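Local atomic coordinates of angiopoietin-related protein 6 (Homo sapiens, PDB entry 6Y43), a protein that probably acts as a secreted angiopoietin-like factor whose fibrinogen-like globe domain binds a calcium ion and may recognise partner molecules. Residues C12-Y26 with V37-T49. Residues are numbered along the deposited sequence; the frame is centred on the assembly and turned at random.
Sequences CAEARQAGHEQSGVY and VWCEQQLEGGGWT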
ATOM      1  N   CYS A  12      12.820   7.033  -2.879  1.00 13.25           N
ATOM      2  CA  CYS A  12      13.730   6.274  -2.026  1.00 12.59           C
ATOM      3  C   CYS A  12      14.871   5.664  -2.827  1.00 15.04           C
ATOM      4  O   CYS A  12      15.980   5.521  -2.315  1.00 12.40           O
ATOM      5  CB  CYS A  12      12.953   5.189  -1.280  1.00 11.29           C
ATOM      6  SG  CYS A  12      11.792   5.890  -0.066  1.00 11.58           S
ATOM      7  N   ALA A  13      14.608   5.278  -4.071  1.00 13.83           N
ATOM      8  CA  ALA A  13      15.661   4.717  -4.907  1.00 15.14           C
ATOM      9  C   ALA A  13      16.797   5.716  -5.104  1.00 16.40           C
ATOM     10  O   ALA A  13      17.972   5.347  -5.030  1.00 19.05           O
ATOM     11  CB  ALA A  13      15.075   4.283  -6.248  1.00 19.98           C
ATOM     12  N   GLU A  14      16.471   6.996  -5.314  1.00 19.30           N
ATOM     13  CA  GLU A  14      17.535   7.989  -5.470  1.00 16.44           C
ATOM     14  C   GLU A  14      18.372   8.110  -4.191  1.00 18.25           C
ATOM     15  O   GLU A  14      19.608   8.166  -4.247  1.00 19.82           O
ATOM     16  CB  GLU A  14      16.936   9.338  -5.872  1.00 18.68           C
ATOM     17  CG  GLU A  14      18.015  10.398  -6.039  1.00 22.52           C
ATOM     18  CD  GLU A  14      17.480  11.743  -6.425  1.00 23.61           C
ATOM     19  OE1 GLU A  14      16.467  12.182  -5.841  1.00 24.98           O
ATOM     20  OE2 GLU A  14      18.086  12.364  -7.320  1.00 39.54           O
ATOM     21  N   ALA A  15      17.721   8.116  -3.026  1.00 14.70           N
ATOM     22  CA  ALA A  15      18.452   8.125  -1.766  1.00 15.69           C
ATOM     23  C   ALA A  15      19.353   6.894  -1.636  1.00 17.32           C
ATOM     24  O   ALA A  15      20.518   6.998  -1.230  1.00 18.36           O
ATOM     25  CB  ALA A  15      17.461   8.192  -0.612  1.00 14.11           C
ATOM     26  N   ARG A  16      18.822   5.721  -1.975  1.00 17.14           N
ATOM     27  CA  ARG A  16      19.600   4.492  -1.888  1.00 16.62           C
ATOM     28  C   ARG A  16      20.835   4.557  -2.772  1.00 18.73           C
ATOM     29  O   ARG A  16      21.944   4.226  -2.335  1.00 23.03           O
ATOM     30  CB  ARG A  16      18.721   3.307  -2.276  1.00 16.74           C
ATOM     31  CG  ARG A  16      19.463   1.994  -2.283  1.00 22.53           C
ATOM     32  CD  ARG A  16      19.878   1.592  -0.876  1.00 22.95           C
ATOM     33  NE  ARG A  16      20.709   0.393  -0.910  1.00 27.99           N
ATOM     34  CZ  ARG A  16      22.007   0.397  -1.195  1.00 34.68           C
ATOM     35  NH1 ARG A  16      22.630   1.541  -1.467  1.00 32.47           N
ATOM     36  NH2 ARG A  16      22.685  -0.742  -1.224  1.00 33.68           N
ATOM     37  N   GLN A  17      20.664   4.977  -4.023  1.00 21.94           N
ATOM     38  CA  GLN A  17      21.794   5.052  -4.940  1.00 24.96           C
ATOM     39  C   GLN A  17      22.836   6.066  -4.481  1.00 28.01           C
ATOM     40  O   GLN A  17      23.996   5.993  -4.906  1.00 26.02           O
ATOM     41  CB  GLN A  17      21.315   5.428  -6.338  1.00 26.47           C
ATOM     42  CG  GLN A  17      20.183   4.603  -6.908  1.00 32.63           C
ATOM     43  CD  GLN A  17      19.672   5.195  -8.217  1.00 31.95           C
ATOM     44  OE1 GLN A  17      20.275   6.125  -8.755  1.00 43.93           O
ATOM     45  NE2 GLN A  17      18.548   4.684  -8.715  1.00 37.72           N
ATOM     46  N   ALA A  18      22.449   7.028  -3.647  1.00 23.78           N
ATOM     47  CA  ALA A  18      23.401   7.980  -3.093  1.00 25.13           C
ATOM     48  C   ALA A  18      24.141   7.428  -1.881  1.00 28.01           C
ATOM     49  O   ALA A  18      24.974   8.139  -1.306  1.00 29.46           O
ATOM     50  CB  ALA A  18      22.683   9.287  -2.718  1.00 22.15           C
ATOM     51  N   GLY A  19      23.864   6.189  -1.482  1.00 25.56           N
ATOM     52  CA  GLY A  19      24.576   5.551  -0.402  1.00 21.96           C
ATOM     53  C   GLY A  19      23.867   5.534   0.929  1.00 25.64           C
ATOM     54  O   GLY A  19      24.512   5.271   1.947  1.00 23.92           O
ATOM     55  N   HIS A  20      22.573   5.835   0.964  1.00 20.17           N
ATOM     56  CA  HIS A  20      21.811   5.767   2.203  1.00 18.79           C
ATOM     57  C   HIS A  20      21.218   4.373   2.265  1.00 20.75           C
ATOM     58  O   HIS A  20      20.267   4.052   1.540  1.00 21.29           O
ATOM     59  CB  HIS A  20      20.784   6.892   2.247  1.00 20.17           C
ATOM     60  CG  HIS A  20      21.421   8.241   2.191  1.00 21.66           C
ATOM     61  ND1 HIS A  20      22.081   8.792   3.270  1.00 26.56           N
ATOM     62  CD2 HIS A  20      21.568   9.119   1.171  1.00 19.94           C
ATOM     63  CE1 HIS A  20      22.588   9.961   2.923  1.00 23.58           C
ATOM     64  NE2 HIS A  20      22.289  10.183   1.656  1.00 21.03           N
ATOM     65  N   GLU A  21      21.836   3.524   3.092  1.00 19.05           N
ATOM     66  CA  GLU A  21      21.506   2.108   3.171  1.00 18.96           C
ATOM     67  C   GLU A  21      20.594   1.764   4.343  1.00 16.01           C
ATOM     68  O   GLU A  21      20.194   0.602   4.476  1.00 15.32           O
ATOM     69  CB  GLU A  21      22.793   1.282   3.300  1.00 23.01           C
ATOM     70  CG  GLU A  21      23.978   1.802   2.517  1.00 33.19           C
ATOM     71  CD  GLU A  21      25.106   0.775   2.429  1.00 41.52           C
ATOM     72  OE1 GLU A  21      25.578   0.500   1.304  1.00 43.14           O
ATOM     73  OE2 GLU A  21      25.508   0.236   3.489  1.00 43.25           O
ATOM     74  N   GLN A  22      20.271   2.727   5.211  1.00 14.67           N
ATOM     75  CA  GLN A  22      19.496   2.445   6.411  1.00 11.85           C
ATOM     76  C   GLN A  22      18.035   2.802   6.183  1.00  9.73           C
ATOM     77  O   GLN A  22      17.715   3.919   5.763  1.00 11.68           O
ATOM     78  CB  GLN A  22      19.998   3.233   7.620  1.00 17.27           C
ATOM     79  CG  GLN A  22      21.351   2.878   8.118  1.00 20.59           C
ATOM     80  CD  GLN A  22      21.745   3.799   9.250  1.00 24.22           C
ATOM     81  OE1 GLN A  22      22.068   4.971   9.032  1.00 27.38           O
ATOM     82  NE2 GLN A  22      21.665   3.296  10.460  1.00 18.88           N
ATOM     83  N   SER A  23      17.151   1.871   6.499  1.00 10.95           N
ATOM     84  CA  SER A  23      15.737   2.181   6.428  1.00 10.72           C
ATOM     85  C   SER A  23      15.375   3.221   7.482  1.00  9.10           C
ATOM     86  O   SER A  23      16.023   3.347   8.520  1.00 10.42           O
ATOM     87  CB  SER A  23      14.929   0.897   6.602  1.00 12.12           C
ATOM     88  OG  SER A  23      15.301  -0.027   5.582  1.00 10.40           O
ATOM     89  N   GLY A  24      14.349   3.993   7.180  1.00  9.50           N
ATOM     90  CA  GLY A  24      13.879   5.025   8.077  1.00  8.11           C
ATOM     91  C   GLY A  24      13.070   6.040   7.299  1.00  7.08           C
ATOM     92  O   GLY A  24      12.642   5.786   6.180  1.00  9.06           O
ATOM     93  N   VAL A  25      12.865   7.197   7.931  1.00  6.41           N
ATOM     94  CA  VAL A  25      12.055   8.262   7.343  1.00  7.27           C
ATOM     95  C   VAL A  25      12.922   9.162   6.467  1.00  9.05           C
ATOM     96  O   VAL A  25      13.977   9.667   6.904  1.00  9.75           O
ATOM     97  CB  VAL A  25      11.332   9.067   8.437  1.00  8.06           C
ATOM     98  CG1 VAL A  25      10.460  10.167   7.812  1.00  6.95           C
ATOM     99  CG2 VAL A  25      10.503   8.171   9.292  1.00  8.29           C
ATOM    100  N   TYR A  26      12.490   9.347   5.217  1.00  8.19           N
ATOM    101  CA  TYR A  26      13.151  10.213   4.256  1.00  8.42           C
ATOM    102  C   TYR A  26      12.168  11.252   3.745  1.00  9.48           C
ATOM    103  O   TYR A  26      10.952  11.038   3.747  1.00 10.74           O
ATOM    104  CB  TYR A  26      13.704   9.428   3.059  1.00  9.76           C
ATOM    105  CG  TYR A  26      14.863   8.515   3.349  1.00 10.58           C
ATOM    106  CD1 TYR A  26      14.717   7.389   4.149  1.00  8.66           C
ATOM    107  CD2 TYR A  26      16.110   8.753   2.794  1.00 11.64           C
ATOM    108  CE1 TYR A  26      15.789   6.542   4.397  1.00  8.95           C
ATOM    109  CE2 TYR A  26      17.183   7.902   3.049  1.00 12.09           C
ATOM    110  CZ  TYR A  26      17.016   6.810   3.847  1.00 10.56           C
ATOM    111  OH  TYR A  26      18.085   5.969   4.082  1.00 13.31           O
ATOM    112  N   VAL A  37       8.348  10.020   4.168  1.00 10.04           N
ATOM    113  CA  VAL A  37       7.930   8.651   3.907  1.00  9.28           C
ATOM    114  C   VAL A  37       8.940   7.736   4.568  1.00  9.70           C
ATOM    115  O   VAL A  37      10.078   8.128   4.821  1.00  9.60           O
ATOM    116  CB  VAL A  37       7.860   8.323   2.400  1.00 12.53           C
ATOM    117  CG1 VAL A  37       7.139   9.402   1.678  1.00 15.50           C
ATOM    118  CG2 VAL A  37       9.282   8.133   1.857  1.00 11.43           C
ATOM    119  N   TRP A  38       8.529   6.492   4.826  1.00  7.85           N
ATOM    120  CA  TRP A  38       9.476   5.443   5.190  1.00  8.45           C
ATOM    121  C   TRP A  38      10.055   4.812   3.926  1.00  9.42           C
ATOM    122  O   TRP A  38       9.303   4.448   3.009  1.00  8.72           O
ATOM    123  CB  TRP A  38       8.805   4.367   6.045  1.00  9.00           C
ATOM    124  CG  TRP A  38       9.772   3.400   6.655  1.00  8.49           C
ATOM    125  CD1 TRP A  38      10.302   2.268   6.072  1.00  9.60           C
ATOM    126  CD2 TRP A  38      10.348   3.480   7.962  1.00  9.25           C
ATOM    127  NE1 TRP A  38      11.156   1.647   6.948  1.00 11.66           N
ATOM    128  CE2 TRP A  38      11.193   2.355   8.119  1.00 13.15           C
ATOM    129  CE3 TRP A  38      10.208   4.376   9.025  1.00  9.54           C
ATOM    130  CZ2 TRP A  38      11.930   2.125   9.287  1.00 11.23           C
ATOM    131  CZ3 TRP A  38      10.934   4.134  10.194  1.00 11.54           C
ATOM    132  CH2 TRP A  38      11.775   3.024  10.308  1.00  9.96           C
ATOM    133  N   CYS A  39      11.381   4.689   3.879  1.00  8.73           N
ATOM    134  CA  CYS A  39      12.100   3.999   2.813  1.00  8.87           C
ATOM    135  C   CYS A  39      12.632   2.684   3.357  1.00 11.65           C
ATOM    136  O   CYS A  39      13.335   2.679   4.376  1.00 10.10           O
ATOM    137  CB  CYS A  39      13.306   4.801   2.305  1.00 10.94           C
ATOM    138  SG  CYS A  39      13.030   6.363   1.506  1.00 11.17           S
ATOM    139  N   GLU A  40      12.288   1.579   2.687  1.00 11.18           N
ATOM    140  CA  GLU A  40      12.884   0.268   2.938  1.00  8.94           C
ATOM    141  C   GLU A  40      14.137   0.178   2.065  1.00  9.73           C
ATOM    142  O   GLU A  40      14.050   0.093   0.834  1.00 10.14           O
ATOM    143  CB  GLU A  40      11.887  -0.852   2.634  1.00 11.84           C
ATOM    144  CG  GLU A  40      12.533  -2.222   2.571  1.00 11.52           C
ATOM    145  CD  GLU A  40      13.214  -2.577   3.860  1.00 16.78           C
ATOM    146  OE1 GLU A  40      12.542  -2.583   4.914  1.00 16.68           O
ATOM    147  OE2 GLU A  40      14.421  -2.872   3.808  1.00 16.47           O
ATOM    148  N   GLN A  41      15.306   0.244   2.690  1.00 12.62           N
ATOM    149  CA  GLN A  41      16.545   0.360   1.936  1.00 13.27           C
ATOM    150  C   GLN A  41      17.368  -0.920   1.873  1.00 16.22           C
ATOM    151  O   GLN A  41      18.473  -0.889   1.328  1.00 16.62           O
ATOM    152  CB  GLN A  41      17.425   1.470   2.523  1.00 10.74           C
ATOM    153  CG  GLN A  41      16.772   2.833   2.507  1.00 11.34           C
ATOM    154  CD  GLN A  41      16.545   3.381   1.117  1.00 12.21           C
ATOM    155  OE1 GLN A  41      16.046   2.696   0.229  1.00 16.06           O
ATOM    156  NE2 GLN A  41      16.875   4.649   0.928  1.00 15.24           N
ATOM    157  N   GLN A  42      16.886  -2.024   2.415  1.00 13.11           N
ATOM    158  CA  GLN A  42      17.643  -3.279   2.375  1.00 12.41           C
ATOM    159  C   GLN A  42      16.952  -4.373   1.582  1.00 17.35           C
ATOM    160  O   GLN A  42      17.598  -5.053   0.781  1.00 17.42           O
ATOM    161  CB  GLN A  42      17.901  -3.777   3.801  1.00 17.92           C
ATOM    162  CG  GLN A  42      18.938  -2.994   4.536  1.00 16.99           C
ATOM    163  CD  GLN A  42      20.327  -3.175   3.949  1.00 27.75           C
ATOM    164  OE1 GLN A  42      20.816  -4.300   3.800  1.00 28.54           O
ATOM    165  NE2 GLN A  42      20.963  -2.064   3.588  1.00 25.91           N
ATOM    166  N   LEU A  43      15.651  -4.553   1.757  1.00 14.76           N
ATOM    167  CA  LEU A  43      14.975  -5.661   1.085  1.00 15.83           C
ATOM    168  C   LEU A  43      14.982  -5.496  -0.431  1.00 17.95           C
ATOM    169  O   LEU A  43      14.634  -4.437  -0.968  1.00 13.83           O
ATOM    170  CB  LEU A  43      13.547  -5.784   1.620  1.00 17.36           C
ATOM    171  CG  LEU A  43      12.658  -6.912   1.095  1.00 28.73           C
ATOM    172  CD1 LEU A  43      11.763  -7.417   2.215  1.00 35.06           C
ATOM    173  CD2 LEU A  43      11.846  -6.390  -0.057  1.00 29.58           C
ATOM    174  N   GLU A  44      15.373  -6.573  -1.117  1.00 19.68           N
ATOM    175  CA  GLU A  44      15.396  -6.648  -2.577  1.00 20.42           C
ATOM    176  C   GLU A  44      16.060  -5.424  -3.192  1.00 20.89           C
ATOM    177  O   GLU A  44      15.537  -4.777  -4.102  1.00 25.52           O
ATOM    178  CB  GLU A  44      13.988  -6.841  -3.122  1.00 25.11           C
ATOM    179  CG  GLU A  44      13.532  -8.255  -2.961  1.00 25.59           C
ATOM    180  CD  GLU A  44      12.158  -8.483  -3.536  1.00 26.61           C
ATOM    181  OE1 GLU A  44      11.895  -7.951  -4.626  1.00 28.09           O
ATOM    182  OE2 GLU A  44      11.343  -9.166  -2.886  1.00 25.20           O
ATOM    183  N   GLY A  45      17.237  -5.116  -2.687  1.00 19.63           N
ATOM    184  CA  GLY A  45      18.049  -4.067  -3.238  1.00 24.94           C
ATOM    185  C   GLY A  45      17.748  -2.703  -2.682  1.00 15.39           C
ATOM    186  O   GLY A  45      18.490  -1.758  -2.977  1.00 20.04           O
ATOM    187  N   GLY A  46      16.699  -2.577  -1.864  1.00 15.12           N
ATOM    188  CA  GLY A  46      16.334  -1.289  -1.305  1.00 14.47           C
ATOM    189  C   GLY A  46      15.718  -0.345  -2.321  1.00 15.10           C
ATOM    190  O   GLY A  46      15.369  -0.706  -3.456  1.00 13.87           O
ATOM    191  N   GLY A  47      15.556   0.905  -1.868  1.00 11.91           N
ATOM    192  CA  GLY A  47      14.985   1.940  -2.693  1.00 11.82           C
ATOM    193  C   GLY A  47      13.472   1.921  -2.783  1.00  9.90           C
ATOM    194  O   GLY A  47      12.918   2.484  -3.730  1.00 11.78           O
ATOM    195  N   TRP A  48      12.800   1.318  -1.815  1.00 11.06           N
ATOM    196  CA  TRP A  48      11.354   1.141  -1.840  1.00  9.65           C
ATOM    197  C   TRP A  48      10.691   2.227  -1.002  1.00  9.99           C
ATOM    198  O   TRP A  48      11.007   2.377   0.185  1.00 10.70           O
ATOM    199  CB  TRP A  48      10.961  -0.232  -1.295  1.00 10.00           C
ATOM    200  CG  TRP A  48      11.437  -1.370  -2.111  1.00  9.36           C
ATOM    201  CD1 TRP A  48      12.513  -2.167  -1.864  1.00 13.51           C
ATOM    202  CD2 TRP A  48      10.827  -1.875  -3.309  1.00 10.07           C
ATOM    203  NE1 TRP A  48      12.623  -3.136  -2.836  1.00 14.22           N
ATOM    204  CE2 TRP A  48      11.597  -2.986  -3.732  1.00 12.84           C
ATOM    205  CE3 TRP A  48       9.705  -1.503  -4.052  1.00 10.38           C
ATOM    206  CZ2 TRP A  48      11.292  -3.707  -4.880  1.00 16.37           C
ATOM    207  CZ3 TRP A  48       9.402  -2.231  -5.197  1.00 13.11           C
ATOM    208  CH2 TRP A  48      10.197  -3.319  -5.590  1.00 13.62           C
ATOM    209  N   THR A  49       9.772   2.970  -1.621  1.00  9.73           N
ATOM    210  CA  THR A  49       8.949   3.948  -0.917  1.00 10.22           C
ATOM    211  C   THR A  49       7.723   3.249  -0.346  1.00  8.28           C
ATOM    212  O   THR A  49       6.916   2.703  -1.103  1.00  9.08           O
ATOM    213  CB  THR A  49       8.515   5.067  -1.862  1.00 10.04           C
ATOM    214  OG1 THR A  49       9.676   5.676  -2.428  1.00 11.31           O
ATOM    215  CG2 THR A  49       7.641   6.102  -1.146  1.00  8.95           C
TER
HETATM  216  O   HOH W   1      11.497   4.609  -4.513  1.00 16.17           O
HETATM  217  O   HOH W   2      15.730  -2.690   6.312  1.00 30.82           O
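Cys12, in the first turn of helix 12-17, is joined to Cys39 of strand 37-40 by a disulfide at the tightly packed centre. Tyr26 lies beside the bridge, Cys39 SG standing obliquely 3.8 Å from its ring centroid, while the Tyr26 hydroxyl bonds back to Gln22 O. A bend at chi2 (-66°) folds the buried Gln41 amide back alongside Arg16 CB: OE1 takes the N-H of Gly47 at 2.8 Å, and NE2 reaches Cys12 O in a long, weak bond. Gly47, with no side chain, comes close to the helix, Gly47 CA 3.6 Å from Ala13 CA; a water links Ala13 N, Gly47 O and Thr49 OG1. Ser23 OG accepts a nearly straight bond (174°) from Gln41 N. Gly24 CA rests over the six-membered ring of Trp38, 3.5 Å from its centroid. Toward solvent the contact thins to Gln42 NE2, bonded to Glu21 O at 2.9 Å on a carbonyl lone pair, and Val25 CG2 against Trp38. In this fibrinogen-like globular domain, antiparallel pairing of 24-26 with 37-39 begins hairpin 24-30/33-40; strand 48-54 continues the sheet through a G1 bulge (Gly47 and Trp48 opposite Glu40), and strand 212-219, whose Pro219 touches Ala13, pairs with 48-54 in turn.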